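Local coordinates for autophagy protein 5 (Saccharomyces cerevisiae, PDB 2DYO) that takes part in autophagic vesicle formation and cytoplasm-to-vacuole transport, and is required for selective degradation of the nucleus and of mitochondria, at residues S197-T209 against I218-P230. Sequence-based numbering, arbitrary orientation.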
# COMPACT_ATOMS: atom_id res chain seq x y z
N SER A 197 1.62 -4.58 -21.20
CA SER A 197 2.12 -3.29 -21.68
C SER A 197 1.21 -2.78 -22.80
O SER A 197 1.50 -1.77 -23.44
CB SER A 197 3.55 -3.43 -22.19
OG SER A 197 3.62 -4.34 -23.27
N SER A 198 0.11 -3.50 -23.02
CA SER A 198 -0.86 -3.15 -24.05
C SER A 198 -1.97 -2.31 -23.42
O SER A 198 -1.97 -2.08 -22.21
CB SER A 198 -1.46 -4.42 -24.65
OG SER A 198 -2.18 -5.14 -23.66
N ARG A 199 -2.93 -1.86 -24.24
CA ARG A 199 -4.03 -1.06 -23.72
C ARG A 199 -5.07 -1.98 -23.06
O ARG A 199 -5.58 -2.91 -23.67
CB ARG A 199 -4.68 -0.23 -24.83
CG ARG A 199 -5.57 0.90 -24.29
CD ARG A 199 -5.84 1.97 -25.34
NE ARG A 199 -6.46 3.17 -24.78
CZ ARG A 199 -7.74 3.25 -24.39
NH1 ARG A 199 -8.54 2.20 -24.51
NH2 ARG A 199 -8.20 4.38 -23.88
N PRO A 200 -5.39 -1.69 -21.79
CA PRO A 200 -6.34 -2.42 -20.94
C PRO A 200 -7.71 -2.76 -21.52
O PRO A 200 -8.33 -1.94 -22.20
CB PRO A 200 -6.46 -1.53 -19.71
CG PRO A 200 -5.12 -0.87 -19.63
CD PRO A 200 -4.85 -0.52 -21.07
N ARG A 201 -8.18 -3.97 -21.23
CA ARG A 201 -9.50 -4.41 -21.65
C ARG A 201 -10.45 -3.92 -20.55
O ARG A 201 -11.60 -3.57 -20.80
CB ARG A 201 -9.54 -5.94 -21.74
CG ARG A 201 -8.96 -6.50 -23.03
CD ARG A 201 -9.81 -6.07 -24.21
NE ARG A 201 -9.61 -6.93 -25.37
CZ ARG A 201 -10.56 -7.17 -26.27
NH1 ARG A 201 -10.31 -7.96 -27.31
NH2 ARG A 201 -11.77 -6.65 -26.12
N HIS A 202 -9.93 -3.92 -19.32
CA HIS A 202 -10.66 -3.46 -18.14
C HIS A 202 -9.65 -2.82 -17.20
O HIS A 202 -8.46 -3.08 -17.31
CB HIS A 202 -11.34 -4.61 -17.40
CG HIS A 202 -12.55 -5.16 -18.10
ND1 HIS A 202 -12.50 -6.27 -18.92
CD2 HIS A 202 -13.84 -4.77 -18.08
CE1 HIS A 202 -13.71 -6.54 -19.37
NE2 HIS A 202 -14.55 -5.64 -18.87
N ILE A 203 -10.11 -1.98 -16.28
CA ILE A 203 -9.19 -1.35 -15.34
C ILE A 203 -9.29 -1.96 -13.94
O ILE A 203 -10.37 -2.02 -13.35
CB ILE A 203 -9.45 0.17 -15.19
CG1 ILE A 203 -9.26 0.89 -16.53
CG2 ILE A 203 -8.50 0.77 -14.14
CD1 ILE A 203 -7.83 0.94 -17.02
N PRO A 204 -8.15 -2.44 -13.39
CA PRO A 204 -8.11 -3.03 -12.06
C PRO A 204 -8.19 -1.85 -11.10
O PRO A 204 -7.16 -1.23 -10.77
CB PRO A 204 -6.73 -3.70 -12.01
CG PRO A 204 -6.39 -3.93 -13.47
CD PRO A 204 -6.88 -2.66 -14.10
N LEU A 205 -9.40 -1.52 -10.68
CA LEU A 205 -9.63 -0.39 -9.79
C LEU A 205 -10.33 -0.77 -8.50
O LEU A 205 -11.32 -1.50 -8.50
CB LEU A 205 -10.49 0.65 -10.52
CG LEU A 205 -10.96 1.87 -9.70
CD1 LEU A 205 -9.77 2.77 -9.39
CD2 LEU A 205 -12.02 2.65 -10.51
N ILE A 206 -9.80 -0.27 -7.39
CA ILE A 206 -10.38 -0.50 -6.09
C ILE A 206 -10.67 0.89 -5.54
O ILE A 206 -9.82 1.78 -5.59
CB ILE A 206 -9.40 -1.24 -5.15
CG1 ILE A 206 -9.30 -2.70 -5.61
CG2 ILE A 206 -9.88 -1.15 -3.70
CD1 ILE A 206 -8.30 -3.54 -4.85
N ILE A 207 -11.90 1.08 -5.05
CA ILE A 207 -12.33 2.37 -4.51
C ILE A 207 -12.65 2.20 -3.04
O ILE A 207 -13.41 1.31 -2.67
CB ILE A 207 -13.59 2.88 -5.23
CG1 ILE A 207 -13.32 3.01 -6.73
CG2 ILE A 207 -14.00 4.23 -4.64
CD1 ILE A 207 -14.55 3.39 -7.56
N GLN A 208 -12.06 3.05 -2.20
CA GLN A 208 -12.29 2.96 -0.76
C GLN A 208 -12.56 4.33 -0.16
O GLN A 208 -12.24 5.36 -0.76
CB GLN A 208 -11.06 2.36 -0.07
CG GLN A 208 -9.83 3.29 -0.08
CD GLN A 208 -8.63 2.70 0.67
OE1 GLN A 208 -8.68 1.58 1.17
NE2 GLN A 208 -7.55 3.48 0.76
N THR A 209 -13.16 4.34 1.03
CA THR A 209 -13.41 5.58 1.75
C THR A 209 -12.44 5.56 2.94
O THR A 209 -11.34 5.04 2.81
CB THR A 209 -14.87 5.67 2.27
OG1 THR A 209 -15.20 4.50 3.03
CG2 THR A 209 -15.84 5.82 1.09
N ILE A 218 -15.47 -0.40 0.58
CA ILE A 218 -14.53 -0.67 -0.49
C ILE A 218 -15.26 -1.41 -1.62
O ILE A 218 -16.13 -2.24 -1.36
CB ILE A 218 -13.37 -1.51 0.06
CG1 ILE A 218 -12.37 -1.86 -1.04
CG2 ILE A 218 -13.92 -2.74 0.74
CD1 ILE A 218 -11.06 -2.41 -0.48
N SER A 219 -14.91 -1.09 -2.85
CA SER A 219 -15.54 -1.72 -3.99
C SER A 219 -14.55 -1.90 -5.13
O SER A 219 -13.52 -1.22 -5.17
CB SER A 219 -16.72 -0.87 -4.47
OG SER A 219 -16.25 0.39 -4.92
N GLN A 220 -14.86 -2.81 -6.04
CA GLN A 220 -14.01 -3.09 -7.18
C GLN A 220 -14.94 -3.19 -8.38
O GLN A 220 -15.27 -4.27 -8.84
CB GLN A 220 -13.24 -4.40 -6.97
CG GLN A 220 -12.37 -4.83 -8.14
CD GLN A 220 -11.65 -6.15 -7.90
OE1 GLN A 220 -11.13 -6.76 -8.83
NE2 GLN A 220 -11.63 -6.59 -6.65
N PRO A 221 -15.38 -2.03 -8.90
CA PRO A 221 -16.29 -1.96 -10.05
C PRO A 221 -15.66 -2.43 -11.35
O PRO A 221 -14.46 -2.27 -11.57
CB PRO A 221 -16.66 -0.48 -10.08
CG PRO A 221 -15.37 0.18 -9.66
CD PRO A 221 -14.94 -0.68 -8.49
N THR A 222 -16.48 -3.02 -12.21
CA THR A 222 -16.01 -3.50 -13.50
C THR A 222 -16.06 -2.30 -14.45
O THR A 222 -17.11 -1.70 -14.64
CB THR A 222 -16.93 -4.59 -14.08
OG1 THR A 222 -17.01 -5.69 -13.16
CG2 THR A 222 -16.38 -5.10 -15.41
N ILE A 223 -14.92 -1.96 -15.03
CA ILE A 223 -14.84 -0.82 -15.94
C ILE A 223 -14.19 -1.22 -17.27
O ILE A 223 -12.98 -1.43 -17.34
CB ILE A 223 -14.06 0.32 -15.29
CG1 ILE A 223 -14.82 0.80 -14.04
CG2 ILE A 223 -13.85 1.46 -16.28
CD1 ILE A 223 -14.09 1.84 -13.24
N SER A 224 -15.02 -1.32 -18.31
CA SER A 224 -14.55 -1.70 -19.64
C SER A 224 -13.76 -0.56 -20.29
O SER A 224 -14.15 0.60 -20.22
CB SER A 224 -15.74 -2.08 -20.53
OG SER A 224 -15.31 -2.54 -21.80
N MET A 225 -12.65 -0.91 -20.94
CA MET A 225 -11.80 0.09 -21.59
C MET A 225 -11.70 -0.10 -23.09
O MET A 225 -11.13 0.74 -23.79
CB MET A 225 -10.39 0.05 -21.00
CG MET A 225 -10.32 0.45 -19.54
SD MET A 225 -10.84 2.16 -19.31
CE MET A 225 -9.47 3.04 -20.07
N THR A 226 -12.25 -1.20 -23.59
CA THR A 226 -12.19 -1.48 -25.01
C THR A 226 -12.88 -0.41 -25.85
O THR A 226 -14.07 -0.17 -25.70
CB THR A 226 -12.83 -2.85 -25.32
OG1 THR A 226 -12.09 -3.89 -24.66
CG2 THR A 226 -12.82 -3.12 -26.82
N GLY A 227 -12.10 0.26 -26.69
CA GLY A 227 -12.65 1.29 -27.56
C GLY A 227 -13.07 2.60 -26.93
O GLY A 227 -13.68 3.45 -27.61
N VAL A 228 -12.77 2.79 -25.65
CA VAL A 228 -13.13 4.02 -24.95
C VAL A 228 -11.95 4.59 -24.18
O VAL A 228 -10.94 3.93 -23.97
CB VAL A 228 -14.32 3.78 -23.99
CG1 VAL A 228 -15.58 3.43 -24.80
CG2 VAL A 228 -14.00 2.66 -23.01
N ASN A 229 -12.09 5.84 -23.76
CA ASN A 229 -11.02 6.53 -23.04
C ASN A 229 -11.67 7.41 -21.97
O ASN A 229 -11.58 8.63 -22.02
CB ASN A 229 -10.24 7.40 -24.04
CG ASN A 229 -8.90 7.84 -23.50
OD1 ASN A 229 -8.25 8.72 -24.08
ND2 ASN A 229 -8.45 7.23 -22.42
N PRO A 230 -12.33 6.78 -20.99
CA PRO A 230 -13.00 7.54 -19.93
C PRO A 230 -12.13 8.33 -18.96
O PRO A 230 -10.98 7.98 -18.69
CB PRO A 230 -13.82 6.46 -19.20
CG PRO A 230 -12.95 5.26 -19.31
CD PRO A 230 -12.46 5.33 -20.76
O HOH W 1 -13.54 -4.44 -22.36
O HOH W 2 -12.61 -3.39 -14.29
O HOH W 3 -12.06 -2.69 -10.58
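Ile-207 and Ser-219 form an antiparallel hydrogen-bonded pair, Ile-207 N reaching Ser-219 O at 2.8 Å and Ser-219 N returning to Ile-207 O. Beside them, Gln-208 and Ile-218 make a non-hydrogen-bonded pair. Toward the turn at 225-228 the backbones separate enough to admit water: one molecule accepts from Ile-223 N and donates to Ile-203 O, and another accepts from Leu-205 N and lies by Pro-221 O. Direct pairing resumes where Ile-203 N meets Ile-223 O and Met-225 N meets Arg-201 O.

Met-225 folds back on itself, all three torsions near -65°, and lays CG and SD against the CG1 branch of Ile-203; CG to CG1 is a tight 3.2 Å. Farther along, Leu-205 CD2 touches Ile-223 CD1 at 3.5 Å, while Ile-207 CD1 meets Pro-221 CG, the two side chains crossing at about a right angle. Ile-206 lies on the opposite face of the hairpin from Ile-207, together with Gln-208 and Ile-218, its CG2 branch against CG1 and CD1 of Ile-218.

Two arginines grip the type II turn from Met-225 to Val-228. Arg-199, with CG anti to its backbone nitrogen (chi1 -164°) and the chain extended to NE, carries its guanidinium edge to Val-228 O, 2.8 Å from NH2; NH1 makes weak bonds to the same oxygen and to Met-225 O. Arg-201 bends at chi2 (-65°) and gives NH2 to Thr-226 OG1, 3.1 Å away. A water joins this hydroxyl to Ser-224 OG and Arg-201 O.

The pair 205-208 and 218-219 is the first hairpin of the ubiquitin-like UblB domain, with 218-219 at the sheet edge and 280-286 running parallel to 205-208 on its other side. Helix 266-273 packs on Ile-203 and Ile-223, and helix 142-159 of the helical region meets Pro-200, His-202 and Pro-204.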